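Local coordinates for antibiotic biosynthesis monooxygenase family protein (Shewanella oneidensis, PDB 2BBE) that is of unknown function but belongs to the antibiotic biosynthesis monooxygenase family, so it may act as a monooxygenase, at residues A[18-23]-A[89-94]. Sequence-based numbering, arbitrary orientation.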
# COMPACT_ATOMS: atom_id res chain seq x y z
N ALA A 18 -5.93 12.89 -9.07
CA ALA A 18 -5.84 14.27 -9.58
C ALA A 18 -4.81 14.28 -10.71
O ALA A 18 -3.61 14.06 -10.48
CB ALA A 18 -5.41 15.24 -8.41
N SER A 19 -5.29 14.51 -11.94
CA SER A 19 -4.43 14.45 -13.11
C SER A 19 -4.26 15.85 -13.66
O SER A 19 -5.22 16.65 -13.66
CB SER A 19 -5.00 13.53 -14.21
OG SER A 19 -6.28 13.97 -14.65
N PHE A 20 -3.05 16.12 -14.14
CA PHE A 20 -2.69 17.44 -14.65
C PHE A 20 -2.01 17.28 -15.99
O PHE A 20 -1.03 16.53 -16.11
CB PHE A 20 -1.75 18.15 -13.67
CG PHE A 20 -2.34 18.28 -12.29
CD1 PHE A 20 -3.18 19.36 -11.99
CD2 PHE A 20 -2.14 17.28 -11.33
CE1 PHE A 20 -3.77 19.47 -10.73
CE2 PHE A 20 -2.72 17.38 -10.08
CZ PHE A 20 -3.53 18.47 -9.77
N LEU A 21 -2.53 17.99 -17.00
CA LEU A 21 -1.93 17.97 -18.33
C LEU A 21 -1.06 19.20 -18.51
O LEU A 21 -1.59 20.32 -18.58
CB LEU A 21 -3.01 17.96 -19.42
CG LEU A 21 -2.50 17.81 -20.86
CD1 LEU A 21 -1.94 16.38 -21.12
CD2 LEU A 21 -3.63 18.12 -21.83
N SER A 22 0.26 19.02 -18.60
CA SER A 22 1.13 20.19 -18.70
C SER A 22 0.96 20.89 -20.05
O SER A 22 0.52 20.29 -21.05
CB SER A 22 2.61 19.82 -18.47
OG SER A 22 3.16 19.30 -19.66
N LYS A 23 1.27 22.19 -20.07
CA LYS A 23 1.47 22.91 -21.33
C LYS A 23 2.73 22.36 -22.03
O LYS A 23 3.57 21.71 -21.39
CB LYS A 23 1.64 24.41 -21.05
CG LYS A 23 0.41 25.05 -20.38
CD LYS A 23 0.66 26.50 -19.97
CE LYS A 23 -0.67 27.18 -19.54
NZ LYS A 23 -0.71 28.68 -19.76
N GLN A 89 -0.95 29.56 -7.76
CA GLN A 89 0.21 30.24 -8.32
C GLN A 89 0.98 29.41 -9.35
O GLN A 89 1.46 29.95 -10.35
CB GLN A 89 1.16 30.72 -7.22
CG GLN A 89 0.48 31.65 -6.19
CD GLN A 89 -0.04 32.92 -6.82
OE1 GLN A 89 0.59 33.46 -7.73
NE2 GLN A 89 -1.20 33.40 -6.35
N VAL A 90 1.10 28.11 -9.10
CA VAL A 90 1.96 27.28 -9.94
C VAL A 90 1.19 26.74 -11.14
O VAL A 90 1.59 26.88 -12.29
CB VAL A 90 2.61 26.12 -9.12
CG1 VAL A 90 3.50 25.27 -10.04
CG2 VAL A 90 3.42 26.69 -7.96
N MET A 91 0.06 26.12 -10.85
CA MET A 91 -0.78 25.49 -11.87
C MET A 91 -1.11 26.37 -13.09
O MET A 91 -0.97 25.89 -14.21
CB MET A 91 -2.05 24.93 -11.22
CG MET A 91 -2.54 23.63 -11.80
SD MET A 91 -4.05 23.12 -10.97
CE MET A 91 -5.24 24.32 -11.58
N PRO A 92 -1.51 27.66 -12.90
CA PRO A 92 -1.84 28.46 -14.07
C PRO A 92 -0.69 28.66 -15.04
O PRO A 92 -0.93 28.92 -16.23
CB PRO A 92 -2.23 29.83 -13.47
CG PRO A 92 -2.51 29.57 -12.06
CD PRO A 92 -1.68 28.43 -11.65
N GLU A 93 0.56 28.55 -14.56
CA GLU A 93 1.72 28.75 -15.42
C GLU A 93 2.12 27.48 -16.17
O GLU A 93 2.66 27.54 -17.27
CB GLU A 93 2.90 29.27 -14.59
CG GLU A 93 2.60 30.54 -13.78
CD GLU A 93 2.13 31.71 -14.64
OE1 GLU A 93 2.67 31.90 -15.76
OE2 GLU A 93 1.23 32.46 -14.20
N LEU A 94 1.83 26.32 -15.57
CA LEU A 94 2.32 25.04 -16.08
C LEU A 94 1.30 24.13 -16.72
O LEU A 94 1.67 23.22 -17.48
CB LEU A 94 2.98 24.25 -14.92
CG LEU A 94 4.10 24.95 -14.14
CD1 LEU A 94 4.80 23.97 -13.21
CD2 LEU A 94 5.13 25.56 -15.08
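The ring of Phe20 meets the sulfur of Met91 obliquely. Met91 SD lies 3.7 Å from Phe20 CE1. From the centroid of the Phe20 ring it is 4.9 Å away, 72° off the ring normal. This is a Met-aromatic contact in the ferredoxin-like alpha+beta fold of the dimeric alpha-beta barrel clan. It joins strand 8-22 of the antiparallel sheet to the last turn of helix 81-94. The two side chains cross at about a right angle, and a bend at chi3 (71°) turns the methionine's end. Tyr86 packs edge-to-face with the Phe20 ring, and Leu30 and Leu34 of helix 27-35 also touch Phe20. Phe98 touches both Phe20 and Met91.

Just past the end of the strand the backbones meet. Lys23 N donates to Leu94 O at 2.8 Å, nearly straight at 167°, from above the carbonyl plane. Ser22 CA adds a CA-H...O contact to the same oxygen. Ser22 OG hydrogen-bonds to Lys23 O and to Thr27 OG1. The Lys23 chain runs extended along the carbonyls of the helix end. Lys23 CD lies 3.5 Å from Glu93 O, and Lys23 NZ lies 3.5 Å from Pro92 O.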